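Local coordinates for putative glycosyl hydrolase (Parabacteroides distasonis, PDB 4QHZ) that is a putative glycosyl hydrolase of the DUF1080 (3-keto-disaccharide hydrolase) family that probably cleaves sugar linkages and binds magnesium, at the interface of chains A and B. Residues are numbered along the deposited sequence; one frame, centred on the assembly and turned at random. Chains: chain A/B, putative glycosyl hydrolase.

Contact 1 and contact 2 belong to one two-fold symmetric interface between two copies of the same protein. The centres of their C-alpha atoms lie about 25 Å apart. They share no residue. In both, the N-terminal part of chain B runs against chain A. In contact 1, residues 24-26 meet the loop ahead of 3-10 helix 141-143 and the start of that helix. In contact 2, residues 35-38 and 44 meet A:Arg160, strand 165-173, the turn at A:Asn194 and A:Gly195, and A:Gly42. Each contact has a twin. The long N-terminal segment thus reaches over its neighbour, an arrangement that may hold a dimer together.

Contact 1: the interface of chains A and B. Residues chain A 139-142; chain B 24-26.
A:Tyr140 holds its CG between its own backbone N and carbonyl carbon (chi1 44°), and its ring faces B:Glu24. The B:Glu24 chain runs extended beyond CG (chi2 164°) and lies over that ring. Its CG sits 3.4 Å from the ring centroid of A:Tyr140, a CH-pi contact. The carboxylate is stacked nearly parallel to the ring, the planes 3° apart. CD of B:Glu24 is 3.4 Å from CE1 of A:Tyr140. At the ring's tip, water 1 joins the phenol OH of A:Tyr140 to carboxylate oxygen OE2 of B:Glu24. The water lies 2.6 Å from OH of A:Tyr140. B:Tyr26 packs on the base of the same tyrosine: CB of A:Tyr140 lies over one face of its ring, offset toward the rim. An alanine in place of A:Tyr140 would probably leave the B:Glu24 chain and carboxylate without the ring they lie on, break the water link to OE2 and open a gap under B:Glu24.

B:Phe25 supplies the direct hydrogen bonds. Its carbonyl O accepts from the backbone N of A:Val141 at 2.8 Å. Its own N gives a longer, nearly straight bond to the amide OD1 of A:Asn142, 3.2 Å. This donor stands above the carbonyl plane of OD1. The A:Asn142 amide also meets the B:Phe25 ring at a slant, ND2 3.5 Å from CD2.

The chain A residues lie in a loop and the start of 3-10 helix 141-143. The chain B residues follow 3-10 helix 20-23, in a loop of the N-terminal segment; this segment runs along chain A.

Contact 2: the interface of chains A and B. Residues chain A 42, 160, 167, 194-195; chain B 35-38, 44.
B:Phe44 lies flat against the A:Asn194-A:Gly195 backbone, at the tight end of a contact between two DUF1080-family chains. The carbonyl carbon C of A:Asn194 sits over the ring centre. The backbone N of A:Gly195 stands over the same face, nearer the rim. CA of A:Gly195 comes to 3.4 Å from CD2 of B:Phe44. The glycine lets the ring come this close, since a beta carbon there would run into it. A:Val167, on strand 165-173, meets the far tip of the ring, its CB 3.8 Å from CZ. Beside the ring, A:Asn194 and B:Pro35 lie alongside each other and point the same way, their CB atoms 3.6 Å apart. The amide OD1 of A:Asn194 accepts a hydrogen bond from the backbone N of A:Val167, which stands above the carbonyl plane; this bond ties the turn to strand 165-173 and is likely to steady it under the phenylalanine.

The other side is polar and wetter. The A:Arg160 chain is extended from CG to NE (chi2 163°, chi3 168°) and carries its guanidinium past B:Pro35 to the backbone of B:Gly36. There NH2 of A:Arg160 bonds the carbonyl O of B:Gly36 at 2.9 Å, in the guanidinium plane and on a lone pair of the oxygen. Water 2 bridges NE of A:Arg160 to the carbonyl oxygens of B:Pro35 and B:Gly36. Water 3 takes both NH1 and NH2 and passes on to A:Gly42 O and to the carboxylate OD1 of B:Asp38. That carboxylate does not touch the arginine: NH2 of A:Arg160 is 4.7 Å from OD1 of B:Asp38. Any attraction between their charges is likely to act through this water. Water 4 links A:Asn194 O to the backbone N of B:Gly36.

Contact 1: the interface of chains A and B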
loop_
_atom_site.group_PDB
_atom_site.type_symbol
_atom_site.label_atom_id
_atom_site.label_comp_id
_atom_site.label_asym_id
_atom_site.label_seq_id
_atom_site.Cartn_x
_atom_site.Cartn_y
_atom_site.Cartn_z
ATOM N N THR A 139 -28.172 -2.666 14.032
ATOM C CA THR A 139 -27.403 -1.782 14.891
ATOM C C THR A 139 -26.691 -0.778 13.992
ATOM O O THR A 139 -26.887 -0.785 12.772
ATOM C CB THR A 139 -26.405 -2.578 15.769
ATOM O OG1 THR A 139 -25.814 -1.715 16.750
ATOM C CG2 THR A 139 -25.308 -3.226 14.919
ATOM N N TYR A 140 -25.862 0.084 14.572
ATOM C CA TYR A 140 -25.085 1.002 13.733
ATOM C C TYR A 140 -24.051 0.194 12.952
ATOM O O TYR A 140 -23.356 -0.667 13.513
ATOM C CB TYR A 140 -24.450 2.156 14.524
ATOM C CG TYR A 140 -23.770 1.844 15.841
ATOM C CD1 TYR A 140 -24.473 1.908 17.042
ATOM C CD2 TYR A 140 -22.410 1.580 15.898
ATOM C CE1 TYR A 140 -23.851 1.674 18.253
ATOM C CE2 TYR A 140 -21.778 1.344 17.110
ATOM C CZ TYR A 140 -22.509 1.395 18.280
ATOM O OH TYR A 140 -21.888 1.167 19.482
ATOM N N VAL A 141 -23.978 0.463 11.653
ATOM C CA VAL A 141 -23.287 -0.436 10.722
ATOM C C VAL A 141 -21.771 -0.426 10.901
ATOM O O VAL A 141 -21.119 -1.441 10.669
ATOM C CB VAL A 141 -23.643 -0.137 9.242
ATOM C CG1 VAL A 141 -25.126 -0.367 9.004
ATOM C CG2 VAL A 141 -23.238 1.282 8.823
ATOM N N ASN A 142 -21.218 0.706 11.321
ATOM C CA ASN A 142 -19.781 0.791 11.599
ATOM C C ASN A 142 -19.394 0.130 12.924
ATOM O O ASN A 142 -18.222 0.071 13.259
ATOM C CB ASN A 142 -19.282 2.249 11.554
ATOM C CG ASN A 142 -19.932 3.133 12.601
ATOM O OD1 ASN A 142 -21.119 3.003 12.899
ATOM N ND2 ASN A 142 -19.159 4.060 13.150
ATOM N N GLU B 24 -21.886 6.979 15.377
ATOM C CA GLU B 24 -22.752 5.830 15.122
ATOM C C GLU B 24 -23.595 6.081 13.876
ATOM O O GLU B 24 -24.510 6.897 13.892
ATOM C CB GLU B 24 -23.630 5.535 16.352
ATOM C CG GLU B 24 -22.814 4.965 17.501
ATOM C CD GLU B 24 -23.493 4.999 18.857
ATOM O OE1 GLU B 24 -24.704 5.303 18.957
ATOM O OE2 GLU B 24 -22.787 4.720 19.847
ATOM N N PHE B 25 -23.269 5.368 12.801
ATOM C CA PHE B 25 -23.901 5.555 11.497
ATOM C C PHE B 25 -24.734 4.334 11.119
ATOM O O PHE B 25 -24.405 3.216 11.499
ATOM C CB PHE B 25 -22.823 5.832 10.450
ATOM C CG PHE B 25 -21.878 6.931 10.857
ATOM C CD1 PHE B 25 -22.308 8.245 10.890
ATOM C CD2 PHE B 25 -20.579 6.645 11.242
ATOM C CE1 PHE B 25 -21.457 9.261 11.278
ATOM C CE2 PHE B 25 -19.716 7.656 11.634
ATOM C CZ PHE B 25 -20.158 8.967 11.654
ATOM N N TYR B 26 -25.830 4.562 10.399
ATOM C CA TYR B 26 -26.798 3.497 10.094
ATOM C C TYR B 26 -26.884 3.180 8.595
ATOM O O TYR B 26 -27.729 2.403 8.170
ATOM C CB TYR B 26 -28.159 3.878 10.689
ATOM C CG TYR B 26 -28.086 3.911 12.200
ATOM C CD1 TYR B 26 -27.635 5.048 12.871
ATOM C CD2 TYR B 26 -28.399 2.787 12.951
ATOM C CE1 TYR B 26 -27.523 5.069 14.252
ATOM C CE2 TYR B 26 -28.302 2.797 14.328
ATOM C CZ TYR B 26 -27.856 3.935 14.976
ATOM O OH TYR B 26 -27.752 3.936 16.347
HETATM O O HOH W 1 -23.178 2.247 21.464
#

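Contact 2: the interface of chains A and B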
loop_
_atom_site.group_PDB
_atom_site.type_symbol
_atom_site.label_atom_id
_atom_site.label_comp_id
_atom_site.label_asym_id
_atom_site.label_seq_id
_atom_site.Cartn_x
_atom_site.Cartn_y
_atom_site.Cartn_z
ATOM N N GLY A 42 -17.894 -25.858 11.841
ATOM C CA GLY A 42 -16.904 -24.804 12.015
ATOM C C GLY A 42 -15.952 -24.718 10.844
ATOM O O GLY A 42 -16.354 -24.880 9.690
ATOM N N ARG A 160 -24.464 -16.609 11.090
ATOM C CA ARG A 160 -25.252 -17.810 11.322
ATOM C C ARG A 160 -26.127 -17.573 12.562
ATOM O O ARG A 160 -25.781 -16.771 13.432
ATOM C CB ARG A 160 -24.351 -19.027 11.526
ATOM C CG ARG A 160 -23.727 -19.535 10.240
ATOM C CD ARG A 160 -22.554 -20.455 10.514
ATOM N NE ARG A 160 -22.134 -21.170 9.316
ATOM C CZ ARG A 160 -21.159 -22.071 9.279
ATOM N NH1 ARG A 160 -20.483 -22.378 10.376
ATOM N NH2 ARG A 160 -20.864 -22.681 8.129
ATOM N N VAL A 167 -17.549 -18.569 12.332
ATOM C CA VAL A 167 -16.135 -18.838 12.166
ATOM C C VAL A 167 -15.391 -17.593 11.693
ATOM O O VAL A 167 -15.713 -17.043 10.644
ATOM C CB VAL A 167 -15.921 -19.967 11.149
ATOM C CG1 VAL A 167 -14.435 -20.257 10.964
ATOM C CG2 VAL A 167 -16.658 -21.224 11.596
ATOM N N ASN A 194 -17.381 -17.100 8.393
ATOM C CA ASN A 194 -18.079 -18.215 7.750
ATOM C C ASN A 194 -17.762 -18.271 6.258
ATOM O O ASN A 194 -18.649 -18.480 5.421
ATOM C CB ASN A 194 -19.581 -18.116 7.994
ATOM C CG ASN A 194 -19.925 -18.115 9.468
ATOM O OD1 ASN A 194 -19.368 -18.898 10.240
ATOM N ND2 ASN A 194 -20.819 -17.223 9.875
ATOM N N GLY A 195 -16.480 -18.083 5.941
ATOM C CA GLY A 195 -15.997 -18.131 4.560
ATOM C C GLY A 195 -16.211 -16.866 3.737
ATOM O O GLY A 195 -15.747 -16.797 2.596
ATOM N N PRO B 35 -24.301 -17.660 4.685
ATOM C CA PRO B 35 -23.073 -18.381 4.355
ATOM C C PRO B 35 -23.336 -19.845 4.053
ATOM O O PRO B 35 -24.383 -20.367 4.421
ATOM C CB PRO B 35 -22.223 -18.234 5.625
ATOM C CG PRO B 35 -23.209 -18.034 6.720
ATOM C CD PRO B 35 -24.380 -17.323 6.118
ATOM N N GLY B 36 -22.389 -20.497 3.388
ATOM C CA GLY B 36 -22.470 -21.935 3.156
ATOM C C GLY B 36 -22.144 -22.733 4.410
ATOM O O GLY B 36 -21.994 -22.162 5.489
ATOM N N THR B 37 -22.024 -24.050 4.255
ATOM C CA THR B 37 -21.684 -24.961 5.352
ATOM C C THR B 37 -20.296 -25.533 5.126
ATOM O O THR B 37 -19.658 -25.258 4.108
ATOM C CB THR B 37 -22.686 -26.131 5.480
ATOM O OG1 THR B 37 -22.597 -26.971 4.323
ATOM C CG2 THR B 37 -24.119 -25.632 5.610
ATOM N N ASP B 38 -19.832 -26.332 6.076
ATOM C CA ASP B 38 -18.526 -26.976 5.973
ATOM C C ASP B 38 -18.649 -28.310 5.260
ATOM O O ASP B 38 -19.472 -29.145 5.624
ATOM C CB ASP B 38 -17.880 -27.179 7.351
ATOM C CG ASP B 38 -18.820 -27.815 8.358
ATOM O OD1 ASP B 38 -19.840 -27.193 8.711
ATOM O OD2 ASP B 38 -18.537 -28.936 8.811
ATOM N N PHE B 44 -15.501 -24.219 3.231
ATOM C CA PHE B 44 -16.848 -23.660 3.124
ATOM C C PHE B 44 -17.441 -23.884 1.740
ATOM O O PHE B 44 -16.759 -23.713 0.736
ATOM C CB PHE B 44 -16.826 -22.160 3.441
ATOM C CG PHE B 44 -16.541 -21.855 4.884
ATOM C CD1 PHE B 44 -17.517 -22.057 5.851
ATOM C CD2 PHE B 44 -15.300 -21.385 5.279
ATOM C CE1 PHE B 44 -17.257 -21.802 7.184
ATOM C CE2 PHE B 44 -15.034 -21.123 6.609
ATOM C CZ PHE B 44 -16.013 -21.331 7.563
HETATM O O HOH W 2 -24.105 -21.375 7.279
HETATM O O HOH W 3 -18.957 -24.370 9.028
HETATM O O HOH W 4 -19.732 -19.619 2.990
#